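Beta-N-acetylhexosaminidase (Arthrobacter aurescens, PDB 3RCN) probably hydrolyses terminal non-reducing N-acetyl-D-hexosamine residues from N-acetyl-beta-D-hexosaminides, as a member of glycosyl hydrolase family 20. Local coordinates at residues T143-A148 with N170-H175; M184-Y189 with R295-E300; A253-P258 with V271-R276. All coordinates share one frame; numbering follows the deposited sequence.

Contact 1: T143-A148 with N170-H175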
loop_
_atom_site.group_PDB
_atom_site.type_symbol
_atom_site.label_atom_id
_atom_site.label_comp_id
_atom_site.label_asym_id
_atom_site.label_seq_id
_atom_site.Cartn_x
_atom_site.Cartn_y
_atom_site.Cartn_z
ATOM N N THR A 143 7.734 -14.472 -10.809
ATOM C CA THR A 143 6.331 -14.119 -10.811
ATOM C C THR A 143 6.175 -13.007 -11.823
ATOM O O THR A 143 6.985 -12.073 -11.883
ATOM C CB THR A 143 5.847 -13.583 -9.439
ATOM O OG1 THR A 143 5.961 -14.608 -8.446
ATOM C CG2 THR A 143 4.405 -13.147 -9.533
HETATM N N MSE A 144 5.115 -13.091 -12.603
HETATM C CA MSE A 144 4.781 -12.006 -13.497
HETATM C C MSE A 144 3.614 -11.225 -12.939
HETATM O O MSE A 144 2.688 -11.779 -12.359
HETATM C CB MSE A 144 4.416 -12.531 -14.864
HETATM C CG MSE A 144 4.461 -11.468 -15.912
HETATM SE SE MSE A 144 3.061 -11.742 -17.209
HETATM C CE MSE A 144 1.592 -11.160 -16.073
ATOM N N LEU A 145 3.671 -9.924 -13.125
ATOM C CA LEU A 145 2.654 -9.048 -12.621
ATOM C C LEU A 145 2.171 -8.189 -13.772
ATOM O O LEU A 145 2.944 -7.422 -14.347
ATOM C CB LEU A 145 3.262 -8.182 -11.530
ATOM C CG LEU A 145 2.353 -7.151 -10.873
ATOM C CD1 LEU A 145 1.002 -7.782 -10.499
ATOM C CD2 LEU A 145 3.068 -6.562 -9.668
ATOM N N ASP A 146 0.888 -8.293 -14.106
ATOM C CA ASP A 146 0.354 -7.495 -15.192
ATOM C C ASP A 146 -0.198 -6.186 -14.582
ATOM O O ASP A 146 -1.226 -6.164 -13.905
ATOM C CB ASP A 146 -0.763 -8.319 -15.838
ATOM C CG ASP A 146 -1.548 -7.553 -16.883
ATOM O OD1 ASP A 146 -1.102 -6.459 -17.294
ATOM O OD2 ASP A 146 -2.618 -8.071 -17.294
ATOM N N VAL A 147 0.528 -5.099 -14.815
ATOM C CA VAL A 147 0.084 -3.761 -14.458
ATOM C C VAL A 147 -0.471 -2.988 -15.649
ATOM O O VAL A 147 -0.787 -1.808 -15.557
ATOM C CB VAL A 147 1.186 -2.975 -13.762
ATOM C CG1 VAL A 147 1.731 -3.788 -12.606
ATOM C CG2 VAL A 147 2.280 -2.619 -14.753
ATOM N N ALA A 148 -0.512 -3.636 -16.797
ATOM C CA ALA A 148 -1.031 -2.987 -17.991
ATOM C C ALA A 148 -2.556 -2.997 -17.966
ATOM O O ALA A 148 -3.197 -2.007 -18.298
ATOM C CB ALA A 148 -0.499 -3.673 -19.256
ATOM N N ASN A 170 13.071 -14.818 -6.642
ATOM C CA ASN A 170 14.049 -13.877 -7.195
ATOM C C ASN A 170 13.753 -13.133 -8.513
ATOM O O ASN A 170 14.557 -12.311 -8.932
ATOM C CB ASN A 170 15.438 -14.506 -7.233
ATOM C CG ASN A 170 15.516 -15.679 -8.167
ATOM O OD1 ASN A 170 14.565 -15.980 -8.889
ATOM N ND2 ASN A 170 16.661 -16.350 -8.170
ATOM N N VAL A 171 12.627 -13.392 -9.172
ATOM C CA VAL A 171 12.369 -12.684 -10.431
ATOM C C VAL A 171 10.977 -12.112 -10.501
ATOM O O VAL A 171 9.996 -12.792 -10.207
ATOM C CB VAL A 171 12.609 -13.562 -11.729
ATOM C CG1 VAL A 171 12.273 -12.769 -12.978
ATOM C CG2 VAL A 171 14.035 -14.020 -11.825
ATOM N N LEU A 172 10.898 -10.853 -10.903
ATOM C CA LEU A 172 9.614 -10.205 -11.090
ATOM C C LEU A 172 9.557 -9.750 -12.518
ATOM O O LEU A 172 10.353 -8.901 -12.956
ATOM C CB LEU A 172 9.440 -8.990 -10.172
ATOM C CG LEU A 172 8.286 -8.061 -10.597
ATOM C CD1 LEU A 172 6.913 -8.685 -10.320
ATOM C CD2 LEU A 172 8.399 -6.715 -9.913
ATOM N N HIS A 173 8.611 -10.328 -13.240
ATOM C CA HIS A 173 8.440 -10.020 -14.639
ATOM C C HIS A 173 7.282 -9.021 -14.703
ATOM O O HIS A 173 6.148 -9.332 -14.332
ATOM C CB HIS A 173 8.175 -11.315 -15.410
ATOM C CG HIS A 173 7.830 -11.115 -16.853
ATOM N ND1 HIS A 173 8.143 -12.043 -17.824
ATOM C CD2 HIS A 173 7.183 -10.108 -17.488
ATOM C CE1 HIS A 173 7.705 -11.616 -18.995
ATOM N NE2 HIS A 173 7.119 -10.444 -18.817
ATOM N N LEU A 174 7.595 -7.806 -15.142
ATOM C CA LEU A 174 6.687 -6.682 -15.011
ATOM C C LEU A 174 6.065 -6.355 -16.350
ATOM O O LEU A 174 6.710 -5.749 -17.192
ATOM C CB LEU A 174 7.494 -5.479 -14.539
ATOM C CG LEU A 174 6.725 -4.377 -13.828
ATOM C CD1 LEU A 174 5.915 -4.980 -12.710
ATOM C CD2 LEU A 174 7.683 -3.340 -13.288
ATOM N N HIS A 175 4.788 -6.661 -16.530
ATOM C CA HIS A 175 4.230 -6.549 -17.865
ATOM C C HIS A 175 3.650 -5.136 -17.924
ATOM O O HIS A 175 2.563 -4.867 -17.415
ATOM C CB HIS A 175 3.149 -7.638 -17.996
ATOM C CG HIS A 175 2.384 -7.616 -19.280
ATOM N ND1 HIS A 175 2.857 -8.190 -20.441
ATOM C CD2 HIS A 175 1.152 -7.138 -19.575
ATOM C CE1 HIS A 175 1.966 -8.035 -21.403
ATOM N NE2 HIS A 175 0.921 -7.404 -20.904
#

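Contact 2: M184-Y189 with R295-E300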
loop_
_atom_site.group_PDB
_atom_site.type_symbol
_atom_site.label_atom_id
_atom_site.label_comp_id
_atom_site.label_asym_id
_atom_site.label_seq_id
_atom_site.Cartn_x
_atom_site.Cartn_y
_atom_site.Cartn_z
HETATM N N MSE A 184 4.560 3.021 -18.658
HETATM C CA MSE A 184 5.901 3.544 -18.464
HETATM C C MSE A 184 6.144 4.880 -19.161
HETATM O O MSE A 184 5.989 5.012 -20.373
HETATM C CB MSE A 184 6.947 2.515 -18.873
HETATM C CG MSE A 184 8.342 2.986 -18.545
HETATM SE SE MSE A 184 9.732 1.937 -19.413
HETATM C CE MSE A 184 11.270 2.964 -18.779
ATOM N N GLN A 185 6.533 5.869 -18.378
ATOM C CA GLN A 185 6.796 7.191 -18.909
ATOM C C GLN A 185 8.065 7.175 -19.756
ATOM O O GLN A 185 9.118 6.708 -19.306
ATOM C CB GLN A 185 6.927 8.180 -17.764
ATOM C CG GLN A 185 7.604 9.474 -18.118
ATOM C CD GLN A 185 7.847 10.326 -16.882
ATOM O OE1 GLN A 185 7.137 11.317 -16.646
ATOM N NE2 GLN A 185 8.845 9.936 -16.074
ATOM N N ILE A 186 7.942 7.658 -20.993
ATOM C CA ILE A 186 9.069 7.774 -21.913
ATOM C C ILE A 186 9.236 9.244 -22.271
ATOM O O ILE A 186 8.306 9.889 -22.759
ATOM C CB ILE A 186 8.851 6.978 -23.211
ATOM C CG1 ILE A 186 8.588 5.502 -22.926
ATOM C CG2 ILE A 186 10.063 7.094 -24.102
ATOM C CD1 ILE A 186 9.770 4.780 -22.345
ATOM N N ASN A 187 10.425 9.767 -22.017
ATOM C CA ASN A 187 10.697 11.190 -22.157
ATOM C C ASN A 187 10.556 11.697 -23.589
ATOM O O ASN A 187 10.103 12.814 -23.813
ATOM C CB ASN A 187 12.095 11.524 -21.611
ATOM C CG ASN A 187 12.218 11.309 -20.094
ATOM O OD1 ASN A 187 11.256 11.497 -19.327
ATOM N ND2 ASN A 187 13.415 10.914 -19.659
ATOM N N ARG A 188 10.940 10.878 -24.561
ATOM C CA ARG A 188 10.898 11.306 -25.950
ATOM C C ARG A 188 9.485 11.279 -26.505
ATOM O O ARG A 188 9.153 12.026 -27.425
ATOM C CB ARG A 188 11.822 10.440 -26.812
ATOM C CG ARG A 188 11.871 10.840 -28.281
ATOM C CD ARG A 188 12.665 9.825 -29.075
ATOM N NE ARG A 188 14.042 9.749 -28.599
ATOM C CZ ARG A 188 15.106 10.078 -29.326
ATOM N NH1 ARG A 188 14.963 10.487 -30.586
ATOM N NH2 ARG A 188 16.317 9.983 -28.792
ATOM N N TYR A 189 8.651 10.416 -25.939
ATOM C CA TYR A 189 7.311 10.197 -26.472
ATOM C C TYR A 189 6.227 10.413 -25.406
ATOM O O TYR A 189 5.566 9.458 -24.988
ATOM C CB TYR A 189 7.209 8.783 -27.047
ATOM C CG TYR A 189 8.155 8.496 -28.204
ATOM C CD1 TYR A 189 8.242 9.360 -29.292
ATOM C CD2 TYR A 189 8.962 7.357 -28.206
ATOM C CE1 TYR A 189 9.094 9.102 -30.346
ATOM C CE2 TYR A 189 9.815 7.094 -29.251
ATOM C CZ TYR A 189 9.879 7.966 -30.326
ATOM O OH TYR A 189 10.728 7.699 -31.380
ATOM N N ARG A 295 13.118 1.331 -30.770
ATOM C CA ARG A 295 14.530 1.368 -30.393
ATOM C C ARG A 295 14.720 2.506 -29.423
ATOM O O ARG A 295 15.452 2.380 -28.441
ATOM C CB ARG A 295 15.450 1.611 -31.589
ATOM C CG ARG A 295 15.574 0.473 -32.559
ATOM C CD ARG A 295 16.675 0.798 -33.559
ATOM N NE ARG A 295 16.811 -0.241 -34.558
ATOM C CZ ARG A 295 16.385 -0.110 -35.805
ATOM N NH1 ARG A 295 15.826 1.042 -36.173
ATOM N NH2 ARG A 295 16.533 -1.117 -36.677
ATOM N N ASN A 296 14.057 3.624 -29.710
ATOM C CA ASN A 296 14.065 4.763 -28.795
ATOM C C ASN A 296 13.431 4.434 -27.433
ATOM O O ASN A 296 13.926 4.863 -26.392
ATOM C CB ASN A 296 13.412 5.981 -29.443
ATOM C CG ASN A 296 14.273 6.574 -30.546
ATOM O OD1 ASN A 296 15.498 6.502 -30.491
ATOM N ND2 ASN A 296 13.636 7.156 -31.553
ATOM N N VAL A 297 12.351 3.659 -27.445
ATOM C CA VAL A 297 11.742 3.211 -26.206
ATOM C C VAL A 297 12.714 2.301 -25.469
ATOM O O VAL A 297 12.919 2.445 -24.262
ATOM C CB VAL A 297 10.418 2.460 -26.458
ATOM C CG1 VAL A 297 10.031 1.647 -25.248
ATOM C CG2 VAL A 297 9.311 3.430 -26.836
ATOM N N LEU A 298 13.338 1.376 -26.190
ATOM C CA LEU A 298 14.190 0.406 -25.510
ATOM C C LEU A 298 15.485 1.038 -25.006
ATOM O O LEU A 298 16.160 0.468 -24.151
ATOM C CB LEU A 298 14.492 -0.797 -26.394
ATOM C CG LEU A 298 13.347 -1.762 -26.688
ATOM C CD1 LEU A 298 13.785 -2.733 -27.782
ATOM C CD2 LEU A 298 12.895 -2.507 -25.445
ATOM N N ASP A 299 15.817 2.211 -25.539
ATOM C CA ASP A 299 16.964 2.979 -25.064
ATOM C C ASP A 299 16.683 3.495 -23.664
ATOM O O ASP A 299 17.549 3.454 -22.797
ATOM C CB ASP A 299 17.242 4.177 -25.968
ATOM C CG ASP A 299 17.974 3.803 -27.243
ATOM O OD1 ASP A 299 18.634 2.744 -27.266
ATOM O OD2 ASP A 299 17.892 4.578 -28.222
ATOM N N GLU A 300 15.476 3.997 -23.437
ATOM C CA GLU A 300 15.140 4.462 -22.097
ATOM C C GLU A 300 14.936 3.295 -21.141
ATOM O O GLU A 300 15.408 3.343 -20.009
ATOM C CB GLU A 300 13.954 5.430 -22.113
ATOM C CG GLU A 300 14.285 6.681 -22.919
ATOM C CD GLU A 300 13.268 7.793 -22.771
ATOM O OE1 GLU A 300 12.747 7.989 -21.645
ATOM O OE2 GLU A 300 13.000 8.482 -23.788
#

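Contact 3: A253-P258 with V271-R276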
loop_
_atom_site.group_PDB
_atom_site.type_symbol
_atom_site.label_atom_id
_atom_site.label_comp_id
_atom_site.label_asym_id
_atom_site.label_seq_id
_atom_site.Cartn_x
_atom_site.Cartn_y
_atom_site.Cartn_z
ATOM N N ALA A 253 -0.118 2.045 -27.381
ATOM C CA ALA A 253 0.902 2.799 -28.105
ATOM C C ALA A 253 0.371 3.388 -29.433
ATOM O O ALA A 253 0.688 4.523 -29.798
ATOM C CB ALA A 253 2.126 1.922 -28.348
ATOM N N ILE A 254 -0.447 2.618 -30.146
ATOM C CA ILE A 254 -1.065 3.088 -31.384
ATOM C C ILE A 254 -2.017 4.274 -31.149
ATOM O O ILE A 254 -2.034 5.216 -31.936
ATOM C CB ILE A 254 -1.778 1.931 -32.138
ATOM C CG1 ILE A 254 -0.754 0.891 -32.589
ATOM C CG2 ILE A 254 -2.549 2.454 -33.348
ATOM C CD1 ILE A 254 -1.358 -0.448 -32.911
ATOM N N ALA A 255 -2.802 4.223 -30.075
ATOM C CA ALA A 255 -3.633 5.367 -29.675
ATOM C C ALA A 255 -2.810 6.641 -29.488
ATOM O O ALA A 255 -3.158 7.703 -30.001
ATOM C CB ALA A 255 -4.427 5.057 -28.384
ATOM N N ALA A 256 -1.728 6.522 -28.727
ATOM C CA ALA A 256 -0.804 7.622 -28.492
ATOM C C ALA A 256 -0.206 8.154 -29.791
ATOM O O ALA A 256 -0.237 9.361 -30.036
ATOM C CB ALA A 256 0.316 7.170 -27.548
ATOM N N TYR A 257 0.340 7.246 -30.610
ATOM C CA TYR A 257 1.023 7.595 -31.860
ATOM C C TYR A 257 0.511 6.748 -33.028
ATOM O O TYR A 257 1.077 5.699 -33.329
ATOM C CB TYR A 257 2.542 7.419 -31.704
ATOM C CG TYR A 257 3.152 8.382 -30.705
ATOM C CD1 TYR A 257 3.586 9.638 -31.105
ATOM C CD2 TYR A 257 3.271 8.051 -29.359
ATOM C CE1 TYR A 257 4.133 10.533 -30.208
ATOM C CE2 TYR A 257 3.820 8.951 -28.447
ATOM C CZ TYR A 257 4.244 10.190 -28.884
ATOM O OH TYR A 257 4.793 11.100 -28.008
ATOM N N PRO A 258 -0.559 7.213 -33.696
ATOM C CA PRO A 258 -1.306 6.414 -34.681
ATOM C C PRO A 258 -0.485 5.912 -35.867
ATOM O O PRO A 258 -0.894 4.951 -36.519
ATOM C CB PRO A 258 -2.402 7.375 -35.163
ATOM C CG PRO A 258 -2.531 8.376 -34.089
ATOM C CD PRO A 258 -1.157 8.545 -33.511
ATOM N N VAL A 271 -7.945 6.094 -33.250
ATOM C CA VAL A 271 -7.753 4.924 -32.411
ATOM C C VAL A 271 -7.611 5.358 -30.962
ATOM O O VAL A 271 -6.890 6.317 -30.668
ATOM C CB VAL A 271 -6.480 4.164 -32.826
ATOM C CG1 VAL A 271 -6.212 2.992 -31.894
ATOM C CG2 VAL A 271 -6.595 3.719 -34.276
ATOM N N GLU A 272 -8.295 4.673 -30.053
ATOM C CA GLU A 272 -8.163 5.002 -28.631
ATOM C C GLU A 272 -7.743 3.780 -27.798
ATOM O O GLU A 272 -7.838 2.646 -28.279
ATOM C CB GLU A 272 -9.451 5.633 -28.094
ATOM C CG GLU A 272 -10.615 4.680 -27.957
ATOM C CD GLU A 272 -11.751 5.278 -27.139
ATOM O OE1 GLU A 272 -12.092 6.460 -27.390
ATOM O OE2 GLU A 272 -12.285 4.576 -26.240
ATOM N N VAL A 273 -7.260 3.997 -26.573
ATOM C CA VAL A 273 -6.798 2.872 -25.756
ATOM C C VAL A 273 -7.916 1.816 -25.701
ATOM O O VAL A 273 -9.084 2.158 -25.551
ATOM C CB VAL A 273 -6.390 3.312 -24.330
ATOM C CG1 VAL A 273 -5.946 2.111 -23.515
ATOM C CG2 VAL A 273 -5.276 4.342 -24.373
ATOM N N TRP A 274 -7.578 0.540 -25.860
ATOM C CA TRP A 274 -8.620 -0.492 -25.933
ATOM C C TRP A 274 -9.384 -0.612 -24.621
ATOM O O TRP A 274 -8.778 -0.608 -23.564
ATOM C CB TRP A 274 -8.034 -1.854 -26.305
ATOM C CG TRP A 274 -8.932 -2.647 -27.213
ATOM C CD1 TRP A 274 -9.894 -2.151 -28.065
ATOM C CD2 TRP A 274 -8.954 -4.074 -27.372
ATOM N NE1 TRP A 274 -10.504 -3.187 -28.741
ATOM C CE2 TRP A 274 -9.943 -4.373 -28.338
ATOM C CE3 TRP A 274 -8.235 -5.126 -26.793
ATOM C CZ2 TRP A 274 -10.229 -5.679 -28.728
ATOM C CZ3 TRP A 274 -8.521 -6.427 -27.185
ATOM C CH2 TRP A 274 -9.504 -6.689 -28.144
ATOM N N THR A 275 -10.711 -0.701 -24.687
ATOM C CA THR A 275 -11.515 -0.869 -23.472
ATOM C C THR A 275 -11.948 -2.306 -23.119
ATOM O O THR A 275 -12.640 -2.519 -22.116
ATOM C CB THR A 275 -12.754 0.058 -23.457
ATOM O OG1 THR A 275 -13.715 -0.405 -24.403
ATOM C CG2 THR A 275 -12.357 1.471 -23.792
ATOM N N ARG A 276 -11.542 -3.289 -23.918
ATOM C CA ARG A 276 -11.990 -4.662 -23.680
ATOM C C ARG A 276 -10.830 -5.625 -23.583
ATOM O O ARG A 276 -9.686 -5.263 -23.873
ATOM C CB ARG A 276 -12.990 -5.132 -24.738
ATOM C CG ARG A 276 -12.548 -4.878 -26.167
ATOM C CD ARG A 276 -13.157 -5.885 -27.127
ATOM N NE ARG A 276 -12.510 -7.192 -27.028
ATOM C CZ ARG A 276 -12.616 -8.148 -27.950
ATOM N NH1 ARG A 276 -13.337 -7.940 -29.047
ATOM N NH2 ARG A 276 -11.993 -9.305 -27.785
#

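Contact 1: T143-A148 with N170-H175
The carbonyl oxygen of Thr143 is met by two groups of the neighbouring strand: the N-H of His173, whose N lies 2.7 Å from Thr143 O in a nearly straight bond (174°), and the CA-H of Leu172. Leu145 N to His173 O (2.8 Å) and His175 N to Leu145 O (3.0 Å) carry the parallel ladder onward. At its end Val147 N reaches His175 O only weakly.

On one face, Met144 holds CG anti to its backbone N (chi1 -163°), which lays that carbon over the imidazole of His173, 3.4 Å from CD2. Further along, Asp146 OD1 sits at the edge of the His175 ring, 3.3 Å from CD2, with carboxylate and ring almost perpendicular. OD1 also accepts from Ala148 N, an Asx turn, while OD2 pairs with Arg149. An alanine in place of Asp146 would probably leave Ala148 N without this acceptor and Arg149 without its charged mate. Both histidines bond to Glu243, His175 also to Asp178, and the His175 side chain is about 9 Å from that of Glu316, the predicted proton donor.

The face carrying Leu145 and Leu172 is largely apolar, with Leu145 CB against Leu172 CD1 (3.9 Å). Helix 154-166 packs there through Phe160 and Met164, completing a beta-alpha-beta unit of the barrel, and strand 449-456 flanks strand 140-146 on its other edge.

Contact 2: M184-Y189 with R295-E300
The carboxylate of Glu300 receives two successive backbone N-H groups, of Asn187 and Arg188. Asn187 N donates to OE1 of Glu300 at 2.9 Å, fairly straight at 164°, and Arg188 N donates to OE2 of Glu300 at 3.3 Å. Each oxygen uses its syn lone pair, so the two donors are received side by side, which would restrain the rotation of the carboxylate. The side chain reaches the loop because it runs extended beyond CG. OE1 has a further donor in Gln223 NE2. The donors lie in a turn marked by a weak bond from Tyr189 N back to Ile186 O. A third bond lies one helical turn earlier, where Asn296 ND2 donates to Tyr189 OH at 3.0 Å, the hydroxyl lying close to the amide plane.

Stacking is the second kind. The guanidinium of Arg188 lies over the amide of Asn296, the planes only 12° apart, with Arg188 NE 3.7 Å from Asn296 CG. The amide is thus held twice, flat against Arg188 and by its N-H to the tyrosine.

Apolar contacts are the third. Ile186 CD1 meets Val297 CG1 at 4.3 Å, while Val297 CG2 comes to the edge of the Tyr189 ring, 4.2 Å from CD2. Apart from these, the Ile186 methyl CG2 sits against the carboxylate, 3.3 Å from Glu300 OE2.

This is a loop-on-helix contact at the periphery of the catalytic domain: the loop between strand 181-182 and helix 191-194 is fastened to helix 288-304. Phe293 of that helix stacks on the Tyr189 ring, and helix 223-235 adjoins through Leu226 and Gln223.

Contact 3: A253-P258 with V271-R276
Val271 leads, its CG1 resting against CG2 of Ile254 at 4.0 Å and more loosely against CB of Ala255 at 4.4 Å. CG1 stands anti to the backbone N of the valine (chi1 176°), which turns this branch toward the helix. The carbonyl of the same residue makes a CA-H...O contact: Val271 O is 3.5 Å from CA of Ala255.

At Glu272 the backbone itself does the touching. Its CA is 4.7 Å from that of Ala255, the nearest pair of CA atoms here, and its carbonyl carbon C lies 3.6 Å from Ala255 CB. The side chain points away from the helix and is poorly ordered, with a long, weak ion pair to Arg200. Glu272 O accepts a bond from Gln251 NE2, so the first turn of helix 251-256 grips the loop alongside the alanine.

Val273 finishes the contact. Ala255 CB faces Val273 N at 3.5 Å and Val273 CG2 at 4.2 Å, so one methyl group is lodged against the main chain of three residues, Val271 to Val273, and a branch of each valine. From Trp274 onward the chain leaves the helix.

The loop between helix 251-256 and helix 288-304 of the catalytic domain thus folds back onto the helix it follows, plain packing away from the predicted active site. No hydrogen bond joins the two segments. What binds them directly is apolar packing and a single CA-H...O contact, and a polar link is added by Gln251 beside them. The close approach of loop backbone to helix rests on the small side chain of Ala255; the chemistry is that of a loop packed against a short helix by shape rather than by charge.

Following the chain from the N terminus, contact 1 closes first: strand 140-146, helix 154-166 and strand 171-178 fold into one crossover of the barrel. Shortly afterwards contact 2 opens at 184-189 and closes only at 295-300, embracing more than a hundred residues. Contact 3 is nested inside that long loop, where 271-276 returns onto helix 251-256 after a short excursion. Contacts 2 and 3, their centres about 17 Å apart, touch through Tyr189 and Tyr257, whose rings meet edge-to-face. Contact 1 touches neither. Together they run from the barrel core outward to the helices and loops around it, all within the catalytic domain.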